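Local coordinates for purine catabolism protein pucG (Bacillus subtilis, PDB 3ISL) that catalyses the pyridoxal-phosphate-dependent transfer of the amino group of (S)-ureidoglycine to glyoxylate, giving oxalurate and glycine in purine breakdown, at residues P24-V29 with V280-E285; S81-E86 with P137-M142; N375-L380 with Q401-V406. All blocks are in the same frame, centred on the assembly; numbering follows the deposited sequence.

From the N terminus, the short helix 24-29 is the first element to take part: contact 1 sets it against the C-terminal end of helix 270-286, closing a loop that takes in the whole seven-stranded sheet. Contact 2 is nested inside that loop and ties the end of helix 71-82 to the start of strand 139-143, on the other side of the chain's centre, about 35 Å from contact 1 between centres. Contact 3 follows both in series. It folds helix 398-408 back on helix 373-389 near the C terminus, and its centre lies about 26 Å from that of contact 1 and 45 Å from that of contact 2.

Contact 1 of 3, residues P24-V29 with V280-E285; sequences PRVLRV and VRLVLE
The guanidinium group of Arg25 lies across the end of Leu282, with one of the two branch methyls, CD2, over the middle of one face, 3.8 Å from Arg25 CZ. The second methyl touches both ends of the arginine chain: Leu282 CD1 is 3.7 Å from Arg25 NH1 and 3.9 Å from Arg25 CB. The same CD1 also meets Val26 CG2 at 4.1 Å, so one methyl is shared by an aliphatic and a charged neighbour. Bends at chi2 (114°) and chi3 (108°) turn the arginine chain so that the flat group comes down on the leucine instead of pointing past it. Helix 24-29 and the last turns of helix 270-286 run nearly antiparallel, at 154°, their axes 10.9 Å apart; the pair joins the short N-terminal helix to the long helix leading from the central sheet to the C-terminal part of this class-V aminotransferase. Further out the contact becomes polar. A water bridges the two charged ends, donating to Glu285 OE1 at 2.8 Å and accepting a weak bond from Arg25 NH2. Glu285 OE1 itself stands well out of the guanidinium plane, so the direct attraction is one of charge alone. Within its own helix Arg281 NH1 makes a salt bridge to Glu285 OE2 at 3.0 Å, in the guanidinium plane but from above that of the carboxylate. Leu282 CD2 also touches a face of the Arg281 guanidinium. Asp23 forms a salt bridge with Arg25 NH1 and probably helps to fix that group, while Glu278 pairs with Arg281 NH2. Arg5 of the second subunit packs on Arg281 and Glu285.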
# COMPACT_ATOMS: atom_id res chain seq x y z
N PRO A 24 -16.50 11.37 -7.22
CA PRO A 24 -16.06 11.56 -8.56
C PRO A 24 -14.93 12.56 -8.68
O PRO A 24 -14.09 12.39 -9.57
CB PRO A 24 -17.33 12.08 -9.26
CG PRO A 24 -18.37 11.28 -8.62
CD PRO A 24 -17.98 11.50 -7.16
N ARG A 25 -14.89 13.58 -7.81
CA ARG A 25 -13.74 14.49 -7.84
C ARG A 25 -12.41 13.79 -7.45
O ARG A 25 -11.35 14.19 -7.89
CB ARG A 25 -13.96 15.71 -6.96
CG ARG A 25 -15.01 16.66 -7.51
CD ARG A 25 -16.15 16.62 -6.53
NE ARG A 25 -16.17 17.86 -5.80
CZ ARG A 25 -16.74 18.06 -4.62
NH1 ARG A 25 -17.31 17.07 -3.87
NH2 ARG A 25 -16.68 19.29 -4.17
N VAL A 26 -12.49 12.79 -6.56
CA VAL A 26 -11.31 11.99 -6.22
C VAL A 26 -11.00 11.03 -7.34
O VAL A 26 -9.83 10.92 -7.77
CB VAL A 26 -11.51 11.27 -4.84
CG1 VAL A 26 -10.45 10.28 -4.62
CG2 VAL A 26 -11.49 12.33 -3.69
N LEU A 27 -12.01 10.30 -7.81
CA LEU A 27 -11.77 9.47 -9.00
C LEU A 27 -11.07 10.17 -10.19
O LEU A 27 -10.09 9.59 -10.73
CB LEU A 27 -13.04 8.79 -9.50
CG LEU A 27 -13.63 7.79 -8.53
CD1 LEU A 27 -15.00 7.38 -9.06
CD2 LEU A 27 -12.65 6.61 -8.35
N ARG A 28 -11.59 11.32 -10.64
CA ARG A 28 -11.05 11.96 -11.87
C ARG A 28 -9.59 12.33 -11.60
O ARG A 28 -8.82 12.35 -12.51
CB ARG A 28 -11.85 13.24 -12.35
CG ARG A 28 -11.70 14.46 -11.35
CD ARG A 28 -12.33 15.86 -11.67
NE ARG A 28 -13.74 15.72 -11.53
CZ ARG A 28 -14.65 16.64 -11.17
NH1 ARG A 28 -14.36 17.92 -10.80
NH2 ARG A 28 -15.90 16.21 -11.12
N VAL A 29 -9.21 12.64 -10.37
CA VAL A 29 -7.81 13.07 -10.18
C VAL A 29 -6.77 11.92 -10.31
O VAL A 29 -5.56 12.17 -10.48
CB VAL A 29 -7.54 13.86 -8.84
CG1 VAL A 29 -7.18 12.86 -7.68
CG2 VAL A 29 -6.40 14.82 -9.08
N VAL A 280 -9.12 14.33 1.49
CA VAL A 280 -9.11 15.17 2.67
C VAL A 280 -9.46 16.62 2.30
O VAL A 280 -10.17 17.32 3.04
CB VAL A 280 -7.75 15.13 3.38
CG1 VAL A 280 -7.90 15.75 4.71
CG2 VAL A 280 -7.39 13.65 3.57
N ARG A 281 -9.03 17.09 1.15
CA ARG A 281 -9.46 18.48 0.86
C ARG A 281 -11.01 18.57 0.83
O ARG A 281 -11.55 19.57 1.23
CB ARG A 281 -8.87 18.99 -0.47
CG ARG A 281 -9.51 20.24 -1.04
CD ARG A 281 -8.85 20.65 -2.32
NE ARG A 281 -9.12 19.76 -3.46
CZ ARG A 281 -10.19 19.85 -4.26
NH1 ARG A 281 -11.19 20.70 -4.03
NH2 ARG A 281 -10.26 19.01 -5.28
N LEU A 282 -11.69 17.55 0.29
CA LEU A 282 -13.14 17.56 0.19
C LEU A 282 -13.80 17.49 1.53
O LEU A 282 -14.86 18.15 1.75
CB LEU A 282 -13.72 16.47 -0.71
CG LEU A 282 -13.28 16.52 -2.17
CD1 LEU A 282 -14.05 15.50 -3.03
CD2 LEU A 282 -13.36 17.90 -2.79
N VAL A 283 -13.21 16.71 2.44
CA VAL A 283 -13.79 16.75 3.78
C VAL A 283 -13.72 18.11 4.44
O VAL A 283 -14.66 18.57 5.03
CB VAL A 283 -13.43 15.54 4.72
CG1 VAL A 283 -12.78 14.40 4.06
CG2 VAL A 283 -13.15 15.88 6.27
N LEU A 284 -12.59 18.75 4.28
CA LEU A 284 -12.39 20.06 4.88
C LEU A 284 -13.23 21.13 4.19
O LEU A 284 -13.53 22.12 4.81
CB LEU A 284 -10.89 20.39 4.82
CG LEU A 284 -10.01 20.07 6.05
CD1 LEU A 284 -10.59 19.27 7.32
CD2 LEU A 284 -8.66 19.64 5.69
N GLU A 285 -13.57 20.97 2.91
CA GLU A 285 -14.39 21.95 2.25
C GLU A 285 -15.82 21.83 2.74
O GLU A 285 -16.49 22.84 2.89
CB GLU A 285 -14.36 21.87 0.73
CG GLU A 285 -12.94 22.07 0.16
CD GLU A 285 -12.89 22.19 -1.38
OE1 GLU A 285 -13.89 21.81 -2.04
OE2 GLU A 285 -11.84 22.69 -1.93
O HOH W 1 -16.36 20.60 -1.96

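Contact 2 of 3, residues S81-E86 with P137-M142; sequences SVIEPE and PKIVAM
The CD1 methyl of Ile139 rests against both Val82 CG1 and Ile83 CG1, and this buried cluster is the tight part of the contact. Ile83 CG1 stands 3.5 Å from Ile139 CD1. Val82 CG1 is placed nearer still, but the valine is modelled near an eclipsed torsion, so the exact distance is doubtful. The isoleucine chains meet at about a right angle, so Ile83 offers the flank of its chain to the methyl. With CG1 of Ile139 anti to its carbonyl carbon (chi1 -61°) and chi2 at 155°, the chain extends from the strand toward the two. All three side chains are buried.

The more open side belongs to Lys138. Its chain is extended throughout, and NZ donates a hydrogen bond to Val82 O at 3.1 Å; the nitrogen sits 38° out of the carbonyl plane. The ammonium also forms a salt bridge with Asp87 OD2, which accepts the backbone N-H of Glu84 as well. Glu84 OE1 is 4.6 Å from Lys138 NZ, too far for a salt bridge, but the opposite charges probably still attract.

The contact joins the end of helix 71-82 to the start of strand 139-143, in the central sheet of the PLP-dependent transferase fold. Val89 of strand 88-93 touches both isoleucines, Ile170 of strand 168-172 packs on Val82 and Ile139, and Val218 of helix 213-220 lies against Val82 and Lys138.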
# COMPACT_ATOMS: atom_id res chain seq x y z
N SER A 81 6.28 0.18 16.36
CA SER A 81 7.32 1.16 16.64
C SER A 81 7.36 1.48 18.14
O SER A 81 8.36 1.92 18.64
CB SER A 81 7.09 2.41 15.79
OG SER A 81 5.93 3.11 16.28
N VAL A 82 6.30 1.14 18.86
CA VAL A 82 6.14 1.52 20.25
C VAL A 82 6.19 0.31 21.24
O VAL A 82 6.21 0.50 22.44
CB VAL A 82 4.85 2.38 20.28
CG1 VAL A 82 3.75 1.79 21.02
CG2 VAL A 82 5.17 3.88 20.42
N ILE A 83 6.31 -0.92 20.71
CA ILE A 83 6.30 -2.14 21.50
C ILE A 83 7.60 -2.84 21.46
O ILE A 83 8.07 -3.19 20.38
CB ILE A 83 5.22 -3.13 21.06
CG1 ILE A 83 3.84 -2.56 21.44
CG2 ILE A 83 5.42 -4.49 21.79
CD1 ILE A 83 2.68 -3.34 20.90
N GLU A 84 8.21 -3.03 22.63
CA GLU A 84 9.37 -3.92 22.78
C GLU A 84 8.89 -5.20 23.49
O GLU A 84 7.96 -5.14 24.29
CB GLU A 84 10.47 -3.24 23.62
CG GLU A 84 11.41 -2.28 22.83
CD GLU A 84 12.01 -1.19 23.76
OE1 GLU A 84 12.01 -1.42 24.99
OE2 GLU A 84 12.45 -0.10 23.28
N PRO A 85 9.53 -6.36 23.22
CA PRO A 85 9.08 -7.56 23.91
C PRO A 85 8.90 -7.30 25.40
O PRO A 85 9.68 -6.53 25.97
CB PRO A 85 10.27 -8.56 23.69
CG PRO A 85 10.72 -8.16 22.30
CD PRO A 85 10.69 -6.63 22.36
N GLU A 86 7.87 -7.91 25.99
CA GLU A 86 7.50 -7.77 27.42
C GLU A 86 6.85 -6.43 27.87
O GLU A 86 6.34 -6.35 29.00
CB GLU A 86 8.61 -8.26 28.39
CG GLU A 86 9.10 -9.72 28.06
CD GLU A 86 10.31 -10.17 28.86
OE1 GLU A 86 10.62 -9.52 29.89
OE2 GLU A 86 10.94 -11.21 28.49
N PRO A 137 -0.06 -0.17 32.21
CA PRO A 137 0.53 -0.59 30.94
C PRO A 137 1.39 0.52 30.32
O PRO A 137 1.12 1.72 30.51
CB PRO A 137 -0.71 -0.86 30.09
CG PRO A 137 -1.65 0.17 30.54
CD PRO A 137 -1.46 0.22 32.05
N LYS A 138 2.40 0.15 29.55
CA LYS A 138 3.06 1.16 28.71
C LYS A 138 2.02 1.72 27.68
O LYS A 138 2.01 2.91 27.32
CB LYS A 138 4.31 0.55 28.01
CG LYS A 138 4.98 1.45 27.00
CD LYS A 138 6.24 0.79 26.36
CE LYS A 138 7.00 1.73 25.48
NZ LYS A 138 8.14 1.02 24.81
N ILE A 139 1.14 0.84 27.23
CA ILE A 139 0.27 1.17 26.10
C ILE A 139 -1.16 0.70 26.35
O ILE A 139 -1.39 -0.46 26.82
CB ILE A 139 0.72 0.46 24.80
CG1 ILE A 139 2.14 0.92 24.44
CG2 ILE A 139 -0.33 0.70 23.62
CD1 ILE A 139 2.85 -0.03 23.66
N VAL A 140 -2.11 1.58 26.03
CA VAL A 140 -3.47 1.11 25.86
C VAL A 140 -3.94 1.32 24.45
O VAL A 140 -3.85 2.42 23.90
CB VAL A 140 -4.45 1.52 27.01
CG1 VAL A 140 -3.81 2.31 28.18
CG2 VAL A 140 -5.89 1.83 26.60
N ALA A 141 -4.38 0.21 23.84
CA ALA A 141 -4.72 0.17 22.43
C ALA A 141 -6.19 -0.11 22.34
O ALA A 141 -6.66 -1.09 22.93
CB ALA A 141 -3.91 -0.93 21.67
N MET A 142 -6.90 0.67 21.55
CA MET A 142 -8.33 0.49 21.47
C MET A 142 -8.98 0.91 20.13
O MET A 142 -8.50 1.83 19.50
CB MET A 142 -8.95 1.33 22.58
CG MET A 142 -10.22 0.76 23.14
SD MET A 142 -10.79 1.93 24.40
CE MET A 142 -12.48 1.36 24.45

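Contact 3 of 3, residues N375-L380 with Q401-V406; sequences NVLFVL and QAALDV
Residues 375-380 and 401-406 are turns of two helices that run almost antiparallel, at 166°, with the axes of these short segments 10.4 Å apart at closest approach. The backbones are nearest at Leu377 and Ala403, their CA atoms 7.1 Å from each other. The alanine methyl is the part of the second helix that both leucines of the first reach.

Ala403 CB, which points toward the first helix, is met by two leucine methyls that come from successive turns: Leu380 CD1 at 3.7 Å and Leu377 CD1 at 3.8 Å. The two leucines reach the alanine differently. In Leu380 the CB already points toward the second helix, and the chain carries CD1 onto the alanine. Leu377 starts along the flank of its helix, and only the branched end of its chain turns toward the partner. There CD1 rests on the alanine, while Leu377 CD2 touches Leu404 CD2 at 4.1 Å. Because Leu377 is modelled with an eclipsed chi2 (0°), which of its methyls meets which partner is less certain. The side chains of Leu377 and Leu404 cross at about a right angle and meet through their methyls alone. Leu404 lies on the exposed margin of the contact, whereas Ala403 and Leu380 are buried.

The interface is wholly apolar and rather small, with 152 Å² buried in total. It is extended by Tyr407, against which Val376 and Leu377 pack, and by Leu400, which touches Leu380. Helix 288-308 packs against both helices, with Leu302 and Ile306 against Leu380, and Ala301 and Ala308 against Val406 and Ala402 respectively. The arrangement is antiparallel helix packing between the last two helices of the chain, in the C-terminal part of this class-V aminotransferase and away from the cofactor pocket.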
# COMPACT_ATOMS: atom_id res chain seq x y z
N ASN A 375 -28.61 7.06 -2.29
CA ASN A 375 -28.15 5.71 -1.90
C ASN A 375 -29.03 5.21 -0.73
O ASN A 375 -29.44 4.03 -0.67
CB ASN A 375 -26.69 5.74 -1.44
CG ASN A 375 -25.76 5.48 -2.50
OD1 ASN A 375 -24.61 5.01 -2.25
ND2 ASN A 375 -26.17 5.75 -3.73
N VAL A 376 -29.34 6.12 0.20
CA VAL A 376 -30.20 5.73 1.28
C VAL A 376 -31.58 5.32 0.74
O VAL A 376 -32.12 4.31 1.11
CB VAL A 376 -30.33 6.85 2.32
CG1 VAL A 376 -31.55 6.58 3.17
CG2 VAL A 376 -29.07 6.82 3.19
N LEU A 377 -32.14 6.10 -0.16
CA LEU A 377 -33.42 5.70 -0.80
C LEU A 377 -33.31 4.38 -1.59
O LEU A 377 -34.19 3.51 -1.49
CB LEU A 377 -33.91 6.84 -1.70
CG LEU A 377 -34.83 7.97 -1.20
CD1 LEU A 377 -35.28 7.98 0.24
CD2 LEU A 377 -34.54 9.37 -1.73
N PHE A 378 -32.26 4.20 -2.39
CA PHE A 378 -32.16 2.99 -3.22
C PHE A 378 -31.93 1.74 -2.39
O PHE A 378 -32.45 0.67 -2.73
CB PHE A 378 -31.06 3.18 -4.28
CG PHE A 378 -31.04 2.14 -5.42
CD1 PHE A 378 -32.19 1.46 -5.85
CD2 PHE A 378 -29.82 1.89 -6.12
CE1 PHE A 378 -32.10 0.53 -6.94
CE2 PHE A 378 -29.76 0.97 -7.21
CZ PHE A 378 -30.89 0.30 -7.60
N VAL A 379 -31.15 1.84 -1.33
CA VAL A 379 -30.87 0.66 -0.53
C VAL A 379 -32.17 0.19 0.16
O VAL A 379 -32.41 -1.03 0.30
CB VAL A 379 -29.69 0.87 0.48
CG1 VAL A 379 -30.18 1.68 1.70
CG2 VAL A 379 -29.13 -0.52 0.94
N LEU A 380 -33.02 1.14 0.58
CA LEU A 380 -34.31 0.74 1.22
C LEU A 380 -35.25 0.15 0.16
O LEU A 380 -35.95 -0.85 0.41
CB LEU A 380 -35.01 1.91 1.93
CG LEU A 380 -34.26 2.54 3.10
CD1 LEU A 380 -34.82 3.91 3.32
CD2 LEU A 380 -34.44 1.66 4.33
N GLN A 401 -41.71 6.20 2.21
CA GLN A 401 -42.44 7.36 2.72
C GLN A 401 -41.79 7.84 4.02
O GLN A 401 -41.68 9.06 4.29
CB GLN A 401 -43.94 7.04 2.95
CG GLN A 401 -44.66 6.62 1.65
CD GLN A 401 -44.32 7.56 0.45
OE1 GLN A 401 -44.45 8.79 0.57
NE2 GLN A 401 -43.90 6.97 -0.69
N ALA A 402 -41.34 6.89 4.83
CA ALA A 402 -40.74 7.30 6.08
C ALA A 402 -39.34 7.92 5.91
O ALA A 402 -39.05 8.92 6.56
CB ALA A 402 -40.84 6.19 7.19
N ALA A 403 -38.51 7.40 4.99
CA ALA A 403 -37.24 8.09 4.72
C ALA A 403 -37.52 9.42 4.04
O ALA A 403 -36.89 10.39 4.38
CB ALA A 403 -36.29 7.21 3.87
N LEU A 404 -38.52 9.49 3.12
CA LEU A 404 -38.87 10.75 2.48
C LEU A 404 -39.40 11.81 3.45
O LEU A 404 -39.05 12.97 3.34
CB LEU A 404 -39.82 10.58 1.28
CG LEU A 404 -39.17 9.93 0.04
CD1 LEU A 404 -40.23 9.40 -0.96
CD2 LEU A 404 -38.18 10.90 -0.63
N ASP A 405 -40.29 11.41 4.36
CA ASP A 405 -40.65 12.27 5.49
C ASP A 405 -39.43 12.87 6.20
O ASP A 405 -39.41 14.05 6.45
CB ASP A 405 -41.52 11.52 6.47
CG ASP A 405 -42.88 11.18 5.87
OD1 ASP A 405 -43.21 11.76 4.82
OD2 ASP A 405 -43.60 10.32 6.43
N VAL A 406 -38.44 12.06 6.55
CA VAL A 406 -37.31 12.70 7.22
C VAL A 406 -36.55 13.66 6.32
O VAL A 406 -36.06 14.71 6.81
CB VAL A 406 -36.40 11.77 8.13
CG1 VAL A 406 -36.81 10.34 8.13
CG2 VAL A 406 -34.93 12.00 7.88